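Local atomic coordinates of anti-restriction endonuclease (Enterobacteria phage T4, PDB entry 3WX4), a protein that mimics DNA to block DNA binding by the bacterial histone-like protein H-NS and strongly inhibits the host McrA restriction endonuclease, helping the phage evade restriction. Residues D46-G50 and F61-A66; F13-L18 and I78-V82; L18-Y22 and L55-F61. All coordinates share one frame; numbering follows the deposited sequence.

Contact 1 of 3, residues D46-G50 and F61-A66; sequences DFLIG and FYVIPA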
ATOM      1  N   ASP A  46      -5.741  -0.418   2.002  1.00 38.47           N
ATOM      2  CA  ASP A  46      -5.184   0.188   3.213  1.00 39.03           C
ATOM      3  C   ASP A  46      -3.953  -0.461   3.885  1.00 38.35           C
ATOM      4  O   ASP A  46      -3.663  -0.225   5.073  1.00 35.55           O
ATOM      5  CB  ASP A  46      -6.319   0.358   4.256  1.00 42.69           C
ATOM      6  CG  ASP A  46      -7.156  -0.924   4.435  1.00 48.29           C
ATOM      7  OD1 ASP A  46      -6.765  -1.989   3.876  1.00 47.72           O
ATOM      8  OD2 ASP A  46      -8.204  -0.877   5.145  1.00 48.39           O
ATOM      9  N   PHE A  47      -3.212  -1.293   3.135  1.00 34.64           N
ATOM     10  CA  PHE A  47      -2.001  -1.852   3.706  1.00 32.42           C
ATOM     11  C   PHE A  47      -1.156  -2.442   2.577  1.00 31.20           C
ATOM     12  O   PHE A  47      -1.675  -2.723   1.497  1.00 29.03           O
ATOM     13  CB  PHE A  47      -2.287  -2.919   4.779  1.00 32.24           C
ATOM     14  CG  PHE A  47      -2.925  -4.176   4.268  1.00 34.31           C
ATOM     15  CD1 PHE A  47      -2.152  -5.231   3.754  1.00 33.65           C
ATOM     16  CD2 PHE A  47      -4.286  -4.340   4.344  1.00 33.98           C
ATOM     17  CE1 PHE A  47      -2.740  -6.403   3.337  1.00 36.07           C
ATOM     18  CE2 PHE A  47      -4.905  -5.545   3.919  1.00 37.82           C
ATOM     19  CZ  PHE A  47      -4.121  -6.581   3.408  1.00 36.05           C
ATOM     20  N   LEU A  48       0.141  -2.521   2.822  1.00 30.25           N
ATOM     21  CA  LEU A  48       1.077  -3.127   1.833  1.00 28.75           C
ATOM     22  C   LEU A  48       1.506  -4.433   2.465  1.00 29.02           C
ATOM     23  O   LEU A  48       1.592  -4.544   3.707  1.00 28.91           O
ATOM     24  CB  LEU A  48       2.316  -2.250   1.656  1.00 28.72           C
ATOM     25  CG  LEU A  48       2.128  -0.906   0.978  1.00 29.25           C
ATOM     26  CD1 LEU A  48       3.452  -0.103   1.108  1.00 28.07           C
ATOM     27  CD2 LEU A  48       1.750  -1.115  -0.517  1.00 28.79           C
ATOM     28  N   ILE A  49       1.788  -5.448   1.646  1.00 28.51           N
ATOM     29  CA  ILE A  49       2.258  -6.705   2.212  1.00 25.87           C
ATOM     30  C   ILE A  49       3.203  -7.292   1.176  1.00 27.89           C
ATOM     31  O   ILE A  49       3.061  -7.022  -0.038  1.00 26.58           O
ATOM     32  CB  ILE A  49       1.113  -7.679   2.475  1.00 27.92           C
ATOM     33  CG1 ILE A  49       1.665  -8.936   3.141  1.00 27.44           C
ATOM     34  CG2 ILE A  49       0.350  -7.968   1.178  1.00 26.02           C
ATOM     35  CD1 ILE A  49       0.601  -9.942   3.495  1.00 29.93           C
ATOM     36  N   GLY A  50       4.183  -8.061   1.632  1.00 30.13           N
ATOM     37  CA  GLY A  50       5.094  -8.653   0.659  1.00 30.16           C
ATOM     38  C   GLY A  50       5.963  -9.686   1.357  1.00 31.98           C
ATOM     39  O   GLY A  50       6.079  -9.740   2.598  1.00 28.96           O
ATOM     40  N   PHE A  61       5.950 -12.226   6.352  1.00 32.59           N
ATOM     41  CA  PHE A  61       5.532 -11.142   5.431  1.00 31.75           C
ATOM     42  C   PHE A  61       5.779  -9.797   6.055  1.00 31.05           C
ATOM     43  O   PHE A  61       5.655  -9.687   7.282  1.00 31.29           O
ATOM     44  CB  PHE A  61       4.045 -11.276   5.138  1.00 32.84           C
ATOM     45  CG  PHE A  61       3.727 -12.512   4.400  1.00 33.50           C
ATOM     46  CD1 PHE A  61       3.641 -12.488   3.015  1.00 35.08           C
ATOM     47  CD2 PHE A  61       3.654 -13.740   5.074  1.00 34.29           C
ATOM     48  CE1 PHE A  61       3.497 -13.673   2.295  1.00 35.60           C
ATOM     49  CE2 PHE A  61       3.516 -14.947   4.378  1.00 34.84           C
ATOM     50  CZ  PHE A  61       3.441 -14.912   2.966  1.00 35.95           C
ATOM     51  N   TYR A  62       6.171  -8.797   5.270  1.00 28.96           N
ATOM     52  CA  TYR A  62       6.291  -7.468   5.875  1.00 31.07           C
ATOM     53  C   TYR A  62       4.872  -6.931   5.731  1.00 32.36           C
ATOM     54  O   TYR A  62       4.147  -7.322   4.796  1.00 31.36           O
ATOM     55  CB  TYR A  62       7.313  -6.552   5.188  1.00 29.65           C
ATOM     56  CG  TYR A  62       7.079  -6.242   3.711  1.00 31.48           C
ATOM     57  CD1 TYR A  62       6.087  -5.353   3.322  1.00 27.98           C
ATOM     58  CD2 TYR A  62       7.868  -6.843   2.716  1.00 28.50           C
ATOM     59  CE1 TYR A  62       5.864  -5.054   1.982  1.00 31.47           C
ATOM     60  CE2 TYR A  62       7.664  -6.574   1.360  1.00 30.20           C
ATOM     61  CZ  TYR A  62       6.655  -5.673   0.995  1.00 32.71           C
ATOM     62  OH  TYR A  62       6.364  -5.368  -0.310  1.00 30.56           O
ATOM     63  N   VAL A  63       4.442  -6.082   6.670  1.00 32.07           N
ATOM     64  CA  VAL A  63       3.077  -5.545   6.613  1.00 33.17           C
ATOM     65  C   VAL A  63       3.179  -4.072   7.032  1.00 33.00           C
ATOM     66  O   VAL A  63       3.806  -3.768   8.062  1.00 33.15           O
ATOM     67  CB  VAL A  63       2.146  -6.282   7.591  1.00 33.80           C
ATOM     68  CG1 VAL A  63       0.765  -5.681   7.546  1.00 35.69           C
ATOM     69  CG2 VAL A  63       2.025  -7.741   7.206  1.00 35.09           C
ATOM     70  N   ILE A  64       2.661  -3.180   6.192  1.00 33.63           N
ATOM     71  CA  ILE A  64       2.661  -1.750   6.457  1.00 34.40           C
ATOM     72  C   ILE A  64       1.229  -1.238   6.276  1.00 35.93           C
ATOM     73  O   ILE A  64       0.720  -1.133   5.149  1.00 37.05           O
ATOM     74  CB  ILE A  64       3.592  -0.981   5.496  1.00 35.90           C
ATOM     75  CG1 ILE A  64       5.009  -1.548   5.587  1.00 35.41           C
ATOM     76  CG2 ILE A  64       3.691   0.529   5.920  1.00 35.57           C
ATOM     77  CD1 ILE A  64       5.893  -1.167   4.392  1.00 36.41           C
ATOM     78  N   PRO A  65       0.550  -0.931   7.396  1.00 37.09           N
ATOM     79  CA  PRO A  65      -0.830  -0.426   7.383  1.00 36.88           C
ATOM     80  C   PRO A  65      -0.810   1.048   7.039  1.00 37.08           C
ATOM     81  O   PRO A  65       0.180   1.741   7.336  1.00 36.71           O
ATOM     82  CB  PRO A  65      -1.298  -0.692   8.821  1.00 37.89           C
ATOM     83  CG  PRO A  65      -0.062  -0.397   9.603  1.00 38.48           C
ATOM     84  CD  PRO A  65       1.038  -1.097   8.776  1.00 37.13           C
ATOM     85  N   ALA A  66      -1.863   1.517   6.358  1.00 36.47           N
ATOM     86  CA  ALA A  66      -1.941   2.945   5.989  1.00 38.09           C
ATOM     87  C   ALA A  66      -2.218   3.707   7.294  1.00 38.57           C
ATOM     88  O   ALA A  66      -2.704   3.111   8.245  1.00 39.04           O
ATOM     89  CB  ALA A  66      -3.100   3.184   4.982  1.00 35.80           C
TER
HETATM   90  O   HOH W   1       4.094  -4.300  -0.880  1.00 39.83           O

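Contact 2 of 3, residues F13-L18 and I78-V82; sequences FKIDIL and IMIYV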
ATOM      1  N   PHE A  13       5.098 -10.260  10.034  1.00 33.38           N
ATOM      2  CA  PHE A  13       4.046 -11.158  10.448  1.00 33.61           C
ATOM      3  C   PHE A  13       4.454 -12.569  10.021  1.00 35.11           C
ATOM      4  O   PHE A  13       4.691 -12.792   8.837  1.00 34.43           O
ATOM      5  CB  PHE A  13       2.745 -10.749   9.740  1.00 35.97           C
ATOM      6  CG  PHE A  13       1.550 -11.521  10.183  1.00 38.80           C
ATOM      7  CD1 PHE A  13       0.693 -12.100   9.248  1.00 39.66           C
ATOM      8  CD2 PHE A  13       1.257 -11.663  11.547  1.00 40.41           C
ATOM      9  CE1 PHE A  13      -0.436 -12.811   9.638  1.00 41.57           C
ATOM     10  CE2 PHE A  13       0.128 -12.366  11.975  1.00 40.64           C
ATOM     11  CZ  PHE A  13      -0.739 -12.954  11.019  1.00 43.07           C
ATOM     12  N   LYS A  14       4.556 -13.501  10.968  1.00 32.60           N
ATOM     13  CA  LYS A  14       4.920 -14.878  10.644  1.00 33.89           C
ATOM     14  C   LYS A  14       3.675 -15.677  10.479  1.00 34.34           C
ATOM     15  O   LYS A  14       2.798 -15.652  11.342  1.00 35.02           O
ATOM     16  CB  LYS A  14       5.751 -15.485  11.766  1.00 35.97           C
ATOM     17  CG  LYS A  14       6.184 -16.946  11.571  1.00 35.54           C
ATOM     18  CD  LYS A  14       7.249 -17.251  12.670  1.00 38.45           C
ATOM     19  CE  LYS A  14       7.431 -18.715  12.880  1.00 39.68           C
ATOM     20  NZ  LYS A  14       8.204 -18.946  14.113  1.00 43.53           N
ATOM     21  N   ILE A  15       3.556 -16.385   9.363  1.00 30.07           N
ATOM     22  CA  ILE A  15       2.388 -17.178   9.159  1.00 29.84           C
ATOM     23  C   ILE A  15       2.895 -18.584   9.248  1.00 32.72           C
ATOM     24  O   ILE A  15       3.467 -19.140   8.291  1.00 29.16           O
ATOM     25  CB  ILE A  15       1.718 -16.843   7.809  1.00 29.24           C
ATOM     26  CG1 ILE A  15       1.327 -15.369   7.787  1.00 30.96           C
ATOM     27  CG2 ILE A  15       0.485 -17.682   7.618  1.00 26.77           C
ATOM     28  CD1 ILE A  15       0.680 -14.906   6.475  1.00 32.01           C
ATOM     29  N   ASP A  16       2.740 -19.171  10.438  1.00 32.63           N
ATOM     30  CA  ASP A  16       3.227 -20.534  10.672  1.00 33.47           C
ATOM     31  C   ASP A  16       2.888 -21.610   9.610  1.00 31.95           C
ATOM     32  O   ASP A  16       3.785 -22.350   9.151  1.00 32.17           O
ATOM     33  CB  ASP A  16       2.705 -21.056  12.012  1.00 36.08           C
ATOM     34  CG  ASP A  16       3.198 -20.218  13.237  1.00 43.64           C
ATOM     35  OD1 ASP A  16       4.178 -19.407  13.148  1.00 45.47           O
ATOM     36  OD2 ASP A  16       2.578 -20.422  14.320  1.00 45.62           O
ATOM     37  N   ILE A  17       1.611 -21.740   9.250  1.00 30.72           N
ATOM     38  CA  ILE A  17       1.258 -22.785   8.314  1.00 31.20           C
ATOM     39  C   ILE A  17       1.932 -22.595   6.942  1.00 31.35           C
ATOM     40  O   ILE A  17       2.202 -23.589   6.247  1.00 30.96           O
ATOM     41  CB  ILE A  17      -0.270 -22.938   8.158  1.00 31.97           C
ATOM     42  CG1 ILE A  17      -0.568 -24.326   7.641  1.00 34.35           C
ATOM     43  CG2 ILE A  17      -0.863 -21.872   7.204  1.00 34.59           C
ATOM     44  CD1 ILE A  17      -2.057 -24.765   7.799  1.00 38.00           C
ATOM     45  N   LEU A  18       2.226 -21.347   6.572  1.00 29.35           N
ATOM     46  CA  LEU A  18       2.885 -21.113   5.254  1.00 28.59           C
ATOM     47  C   LEU A  18       4.347 -21.422   5.377  1.00 29.97           C
ATOM     48  O   LEU A  18       4.950 -21.958   4.422  1.00 27.08           O
ATOM     49  CB  LEU A  18       2.721 -19.665   4.754  1.00 27.38           C
ATOM     50  CG  LEU A  18       1.345 -19.442   4.088  1.00 26.83           C
ATOM     51  CD1 LEU A  18       1.146 -17.907   3.882  1.00 26.65           C
ATOM     52  CD2 LEU A  18       1.219 -20.237   2.737  1.00 29.06           C
ATOM     53  N   ILE A  78      -5.629 -10.881   6.438  1.00 36.15           N
ATOM     54  CA  ILE A  78      -4.621 -11.767   5.834  1.00 35.49           C
ATOM     55  C   ILE A  78      -4.980 -13.225   6.158  1.00 35.46           C
ATOM     56  O   ILE A  78      -5.041 -14.074   5.267  1.00 35.65           O
ATOM     57  CB  ILE A  78      -3.218 -11.427   6.373  1.00 34.55           C
ATOM     58  CG1 ILE A  78      -2.775 -10.050   5.872  1.00 33.42           C
ATOM     59  CG2 ILE A  78      -2.177 -12.524   5.922  1.00 33.59           C
ATOM     60  CD1 ILE A  78      -1.579  -9.536   6.620  1.00 33.86           C
ATOM     61  N   MET A  79      -5.279 -13.518   7.424  1.00 35.62           N
ATOM     62  CA  MET A  79      -5.594 -14.895   7.782  1.00 35.74           C
ATOM     63  C   MET A  79      -6.818 -15.434   7.121  1.00 37.22           C
ATOM     64  O   MET A  79      -6.866 -16.617   6.805  1.00 36.90           O
ATOM     65  CB  MET A  79      -5.666 -15.077   9.296  1.00 36.75           C
ATOM     66  CG  MET A  79      -4.350 -14.742   9.974  1.00 36.09           C
ATOM     67  SD  MET A  79      -2.957 -15.789   9.209  1.00 38.33           S
ATOM     68  CE  MET A  79      -3.672 -17.416   9.416  1.00 34.80           C
ATOM     69  N   ILE A  80      -7.832 -14.596   6.889  1.00 38.82           N
ATOM     70  CA  ILE A  80      -9.019 -15.102   6.186  1.00 38.13           C
ATOM     71  C   ILE A  80      -8.607 -15.640   4.808  1.00 38.13           C
ATOM     72  O   ILE A  80      -9.056 -16.694   4.364  1.00 35.66           O
ATOM     73  CB  ILE A  80     -10.089 -13.975   5.998  1.00 39.68           C
ATOM     74  CG1 ILE A  80     -10.872 -13.803   7.311  1.00 40.26           C
ATOM     75  CG2 ILE A  80     -11.050 -14.338   4.876  1.00 40.19           C
ATOM     76  CD1 ILE A  80     -11.570 -12.429   7.458  1.00 43.12           C
ATOM     77  N   TYR A  81      -7.775 -14.878   4.108  1.00 38.55           N
ATOM     78  CA  TYR A  81      -7.304 -15.314   2.790  1.00 37.90           C
ATOM     79  C   TYR A  81      -6.449 -16.556   2.929  1.00 35.33           C
ATOM     80  O   TYR A  81      -6.585 -17.470   2.144  1.00 34.95           O
ATOM     81  CB  TYR A  81      -6.480 -14.211   2.131  1.00 40.86           C
ATOM     82  CG  TYR A  81      -7.328 -13.108   1.574  1.00 45.03           C
ATOM     83  CD1 TYR A  81      -7.551 -13.005   0.201  1.00 48.21           C
ATOM     84  CD2 TYR A  81      -7.861 -12.125   2.415  1.00 46.41           C
ATOM     85  CE1 TYR A  81      -8.279 -11.930  -0.340  1.00 50.57           C
ATOM     86  CE2 TYR A  81      -8.586 -11.058   1.902  1.00 48.98           C
ATOM     87  CZ  TYR A  81      -8.788 -10.960   0.525  1.00 50.37           C
ATOM     88  OH  TYR A  81      -9.453  -9.873   0.008  1.00 52.41           O
ATOM     89  N   VAL A  82      -5.576 -16.597   3.934  1.00 34.14           N
ATOM     90  CA  VAL A  82      -4.716 -17.784   4.128  1.00 33.75           C
ATOM     91  C   VAL A  82      -5.555 -19.042   4.398  1.00 35.51           C
ATOM     92  O   VAL A  82      -5.364 -20.096   3.761  1.00 34.31           O
ATOM     93  CB  VAL A  82      -3.669 -17.564   5.301  1.00 31.74           C
ATOM     94  CG1 VAL A  82      -2.946 -18.936   5.655  1.00 31.11           C
ATOM     95  CG2 VAL A  82      -2.679 -16.477   4.911  1.00 30.35           C
TER

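Contact 3 of 3, residues L18-Y22 and L55-F61; sequences LEKLY and LSKAGYF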
ATOM      1  N   LEU A  18       2.226 -21.347   6.572  1.00 29.35           N
ATOM      2  CA  LEU A  18       2.885 -21.113   5.254  1.00 28.59           C
ATOM      3  C   LEU A  18       4.347 -21.422   5.377  1.00 29.97           C
ATOM      4  O   LEU A  18       4.950 -21.958   4.422  1.00 27.08           O
ATOM      5  CB  LEU A  18       2.721 -19.665   4.754  1.00 27.38           C
ATOM      6  CG  LEU A  18       1.345 -19.442   4.088  1.00 26.83           C
ATOM      7  CD1 LEU A  18       1.146 -17.907   3.882  1.00 26.65           C
ATOM      8  CD2 LEU A  18       1.219 -20.237   2.737  1.00 29.06           C
ATOM      9  N   GLU A  19       4.944 -21.069   6.533  1.00 28.35           N
ATOM     10  CA  GLU A  19       6.354 -21.403   6.728  1.00 29.25           C
ATOM     11  C   GLU A  19       6.504 -22.937   6.667  1.00 30.13           C
ATOM     12  O   GLU A  19       7.442 -23.455   6.052  1.00 28.52           O
ATOM     13  CB  GLU A  19       6.869 -20.928   8.087  1.00 29.11           C
ATOM     14  CG  GLU A  19       8.285 -21.405   8.390  1.00 28.87           C
ATOM     15  CD  GLU A  19       8.795 -20.910   9.734  1.00 29.72           C
ATOM     16  OE1 GLU A  19       8.009 -21.069  10.720  1.00 30.48           O
ATOM     17  OE2 GLU A  19       9.935 -20.387   9.787  1.00 29.06           O
ATOM     18  N   LYS A  20       5.593 -23.676   7.292  1.00 29.37           N
ATOM     19  CA  LYS A  20       5.680 -25.116   7.236  1.00 31.17           C
ATOM     20  C   LYS A  20       5.461 -25.662   5.816  1.00 32.70           C
ATOM     21  O   LYS A  20       6.057 -26.685   5.456  1.00 29.59           O
ATOM     22  CB  LYS A  20       4.666 -25.770   8.168  1.00 34.14           C
ATOM     23  CG  LYS A  20       5.160 -25.867   9.570  1.00 39.13           C
ATOM     24  CD  LYS A  20       4.009 -26.190  10.517  1.00 44.21           C
ATOM     25  CE  LYS A  20       4.547 -26.862  11.784  1.00 49.66           C
ATOM     26  NZ  LYS A  20       5.155 -28.242  11.483  1.00 51.91           N
ATOM     27  N   LEU A  21       4.547 -25.048   5.054  1.00 29.70           N
ATOM     28  CA  LEU A  21       4.322 -25.510   3.682  1.00 29.37           C
ATOM     29  C   LEU A  21       5.611 -25.320   2.859  1.00 28.60           C
ATOM     30  O   LEU A  21       5.993 -26.196   2.037  1.00 31.08           O
ATOM     31  CB  LEU A  21       3.186 -24.713   3.028  1.00 27.69           C
ATOM     32  CG  LEU A  21       2.881 -25.188   1.588  1.00 29.00           C
ATOM     33  CD1 LEU A  21       2.296 -26.564   1.645  1.00 28.43           C
ATOM     34  CD2 LEU A  21       1.928 -24.220   0.904  1.00 27.26           C
ATOM     35  N   TYR A  22       6.276 -24.192   3.056  1.00 27.22           N
ATOM     36  CA  TYR A  22       7.512 -23.932   2.342  1.00 27.92           C
ATOM     37  C   TYR A  22       8.541 -25.034   2.588  1.00 29.30           C
ATOM     38  O   TYR A  22       9.331 -25.412   1.688  1.00 28.16           O
ATOM     39  CB  TYR A  22       8.123 -22.594   2.767  1.00 27.30           C
ATOM     40  CG  TYR A  22       9.570 -22.431   2.339  1.00 27.72           C
ATOM     41  CD1 TYR A  22       9.916 -22.040   1.014  1.00 28.01           C
ATOM     42  CD2 TYR A  22      10.597 -22.692   3.215  1.00 28.96           C
ATOM     43  CE1 TYR A  22      11.268 -21.938   0.624  1.00 29.88           C
ATOM     44  CE2 TYR A  22      11.950 -22.580   2.837  1.00 30.24           C
ATOM     45  CZ  TYR A  22      12.283 -22.208   1.534  1.00 32.49           C
ATOM     46  OH  TYR A  22      13.630 -22.128   1.144  1.00 32.40           O
ATOM     47  N   LEU A  55      15.283 -16.553   2.151  1.00 26.61           N
ATOM     48  CA  LEU A  55      14.483 -17.759   2.220  1.00 27.59           C
ATOM     49  C   LEU A  55      14.407 -18.165   3.694  1.00 25.20           C
ATOM     50  O   LEU A  55      13.504 -18.870   4.084  1.00 24.63           O
ATOM     51  CB  LEU A  55      15.147 -18.891   1.424  1.00 31.14           C
ATOM     52  CG  LEU A  55      15.025 -18.673  -0.095  1.00 34.07           C
ATOM     53  CD1 LEU A  55      15.771 -19.797  -0.833  1.00 35.97           C
ATOM     54  CD2 LEU A  55      13.583 -18.694  -0.478  1.00 36.26           C
ATOM     55  N   SER A  56      15.344 -17.738   4.521  1.00 25.60           N
ATOM     56  CA  SER A  56      15.231 -18.168   5.949  1.00 26.01           C
ATOM     57  C   SER A  56      13.927 -17.526   6.576  1.00 28.73           C
ATOM     58  O   SER A  56      13.455 -17.946   7.650  1.00 28.42           O
ATOM     59  CB  SER A  56      16.456 -17.683   6.746  1.00 25.66           C
ATOM     60  OG  SER A  56      16.696 -16.288   6.544  1.00 28.29           O
ATOM     61  N   LYS A  57      13.389 -16.535   5.864  1.00 27.54           N
ATOM     62  CA  LYS A  57      12.178 -15.852   6.295  1.00 29.06           C
ATOM     63  C   LYS A  57      10.977 -16.274   5.492  1.00 29.63           C
ATOM     64  O   LYS A  57       9.940 -15.560   5.509  1.00 28.86           O
ATOM     65  CB  LYS A  57      12.352 -14.364   6.166  1.00 30.03           C
ATOM     66  CG  LYS A  57      13.391 -13.797   7.132  1.00 31.13           C
ATOM     67  CD  LYS A  57      13.516 -12.274   6.852  1.00 37.23           C
ATOM     68  CE  LYS A  57      14.530 -11.583   7.800  1.00 39.49           C
ATOM     69  NZ  LYS A  57      15.809 -12.367   7.970  1.00 43.65           N
ATOM     70  N   ALA A  58      11.082 -17.410   4.782  1.00 27.39           N
ATOM     71  CA  ALA A  58       9.922 -17.866   4.015  1.00 27.56           C
ATOM     72  C   ALA A  58       8.766 -18.013   5.017  1.00 28.92           C
ATOM     73  O   ALA A  58       8.989 -18.436   6.168  1.00 28.37           O
ATOM     74  CB  ALA A  58      10.217 -19.217   3.335  1.00 27.87           C
ATOM     75  N   GLY A  59       7.533 -17.731   4.587  1.00 28.75           N
ATOM     76  CA  GLY A  59       6.432 -17.785   5.537  1.00 28.96           C
ATOM     77  C   GLY A  59       6.249 -16.501   6.364  1.00 31.69           C
ATOM     78  O   GLY A  59       5.245 -16.381   7.109  1.00 30.88           O
ATOM     79  N   TYR A  60       7.198 -15.562   6.297  1.00 31.17           N
ATOM     80  CA  TYR A  60       7.070 -14.287   7.010  1.00 33.41           C
ATOM     81  C   TYR A  60       6.728 -13.237   5.965  1.00 34.11           C
ATOM     82  O   TYR A  60       7.218 -13.310   4.842  1.00 34.37           O
ATOM     83  CB  TYR A  60       8.364 -13.773   7.617  1.00 33.83           C
ATOM     84  CG  TYR A  60       9.145 -14.659   8.552  1.00 39.27           C
ATOM     85  CD1 TYR A  60       8.709 -15.937   8.919  1.00 41.87           C
ATOM     86  CD2 TYR A  60      10.338 -14.192   9.083  1.00 42.15           C
ATOM     87  CE1 TYR A  60       9.470 -16.723   9.808  1.00 40.94           C
ATOM     88  CE2 TYR A  60      11.075 -14.951   9.947  1.00 43.15           C
ATOM     89  CZ  TYR A  60      10.632 -16.208  10.300  1.00 42.05           C
ATOM     90  OH  TYR A  60      11.405 -16.894  11.198  1.00 45.74           O
ATOM     91  N   PHE A  61       5.950 -12.226   6.352  1.00 32.59           N
ATOM     92  CA  PHE A  61       5.532 -11.142   5.431  1.00 31.75           C
ATOM     93  C   PHE A  61       5.779  -9.797   6.055  1.00 31.05           C
ATOM     94  O   PHE A  61       5.655  -9.687   7.282  1.00 31.29           O
ATOM     95  CB  PHE A  61       4.045 -11.276   5.138  1.00 32.84           C
ATOM     96  CG  PHE A  61       3.727 -12.512   4.400  1.00 33.50           C
ATOM     97  CD1 PHE A  61       3.641 -12.488   3.015  1.00 35.08           C
ATOM     98  CD2 PHE A  61       3.654 -13.740   5.074  1.00 34.29           C
ATOM     99  CE1 PHE A  61       3.497 -13.673   2.295  1.00 35.60           C
ATOM    100  CE2 PHE A  61       3.516 -14.947   4.378  1.00 34.84           C
ATOM    101  CZ  PHE A  61       3.441 -14.912   2.966  1.00 35.95           C
TER

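Contact 1 of 3, residues D46-G50 and F61-A66
Gly50 lies under the ring of Tyr62, a close fit of shapes in this antiparallel beta hairpin, whose arms are the strands 47-51 and 60-65. With no side chain at Gly50, the backbone forms a shallow hollow into which the ring settles, and Gly50 CA makes a CH-pi contact 3.6 Å from the Tyr62 ring centroid, 25° off its normal. CG of Tyr62 sits between the backbone N and the carbonyl carbon (chi1 59°), which folds the ring across the neighbouring strand. There its OH lies 2.6 Å from a water that donates a hydrogen bond to Ile49 O.

Leu48 and Ile64 share this face and meet at their ends, CD1 of Leu48 lying 4.2 Å from CD1 of Ile64. Both also pack on their counterparts in the second subunit. On the other face, Ile49 fills the hollow between Phe61 and Val63: its CG1 lies 3.9 Å from Phe61 CB and 4.3 Å from Val63 CG2, while CD1 leans on the Phe61 ring. Phe47 sends its ring away from the partner strand, leaving its CB against Pro65 CA, and helices 26-43 and 71-84 cover this side.

Leu48 with Ile64 and Gly50 with Tyr62 are hydrogen-bonded pairs. Leu48 N reaches Ile64 O at 2.8 Å, and Ala66 N extends the series to Asp46 O, lying 45° out of that carbonyl plane. Asp46 turns its carboxylate from the hairpin to a salt bridge with Lys69. The chemistry is therefore divided: five backbone bonds and several CA-H...O contacts fix the register, whereas the side chains give one apolar face to the core and another to the dimer, with the water joining Tyr62 to the opposite strand.

Contact 2 of 3, residues F13-L18 and I78-V82
Met79 brings its sulfur to the rim of the Phe13 ring rather than over a face, a Met-aromatic contact with SD 5.1 Å from the ring centroid and 77° off the ring normal. This edge approach belongs to the alpha+beta core of the protein, in which helix 71-84 packs against the end of strand 2-14, an outer strand of the antiparallel sheet, and the start of helix 16-24. Phe13 extends its ring toward the helix because CG is anti to the backbone N (chi1 -174°). The methionine chain bends at both chi2 and chi3, which curls SD back to CE1 and CZ of Phe13. CG2 of Ile78 reaches the same ring near its plane, 4.1 Å from CE1 of Phe13, placing a methyl group and a sulfur together at one end of the aromatic edge.

Farther along, Ile15 occupies the N-cap position of helix 16-24, yet its side chain enters the apolar seam. Its CD1 points into the notch between two methyls one helical turn apart, 3.8 Å from Ile78 CG2 and 4.0 Å from Val82 CG2, and its CG2 also approaches the Met79 sulfur. Val82 uses both methyls: CG2 meets Ile15 CD1 and Leu18 CD1, and CG1 meets Ile17 and the CG2 branch of Ile15.

All the cross-contact interactions are between apolar groups, so shape rather than polar pairing sets how the two elements meet. Leu36 of helix 26-43 also packs on Val82, and Ile87 and Phe91 border Ile17. At the strand end, Phe13 continues the sheet into the second subunit, where its side chain packs on Met1 of that chain. Beyond Ile15, Ile17 and Val82 run antiparallel alongside one another, CG2 of Ile17 lying 3.9 Å from CG1 of Val82.

Contact 3 of 3, residues L18-Y22 and L55-F61
Tyr22 lays one ring face on the methyl group of Ala58, a CH-pi contact with CB 3.5 Å from the ring centroid and 15° off its normal. The methyl stands over the ring, a little toward CG, with Ala58 CB 3.4 Å from Tyr22 CG. CG lies anti to the backbone N of Tyr22 (chi1 165°), carrying the ring out from helix 16-24 toward the 55-61 loop. At its far end the side chain stands roughly perpendicular to that of Leu55, and OH touches Leu55 CB at 3.6 Å.

Glu19 and Tyr60 run side by side in the same direction, with carboxylate and ring planes 65° apart. Their meeting is loose packing: OE2 of Glu19 is 3.7 Å from CE1 of Tyr60. Between these pairs the backbones come very near, the CA atoms of Glu19 and Gly59 only 3.8 Å apart. Gly59, in the type II turn from Lys57 to Tyr60, presents its bare CA to the helix. Leu18 meets Phe61 crosswise, its CD1 3.8 Å from Phe61 CE2.

The turn is thereby fitted against the first turns of helix 16-24 just as the chain enters strand 60-65. Tyr29 of helix 26-43 packs edge-to-face with Tyr22 and bonds through OH to Gly59 N, while the sheet neighbour is strand 2-14 and the residue just after it.

How the contacts relate
Contacts 1 and 3 both use strand 60-65, and contact 2 lies beside it, on the end of the neighbouring strand 2-14. Contacts 1 and 3 share Phe61 but lie on opposite sides of the chain's centre, their own centres about 17 Å apart. Contact 2 stands nearer to each, with centres about 13 Å from contact 1 and about 10 Å from contact 3, which shares Leu18 with it. The Phe61 ring joins the set: its CD2 lies 3.5 Å from Ile15 CD1. Backbone links, probably hydrogen bonds, run from Phe61 N to Phe13 O and from Ile15 N to Gly59 O, both 2.8 Å. Ile49 and Ile78 carry the packing from the hairpin to helix 71-84.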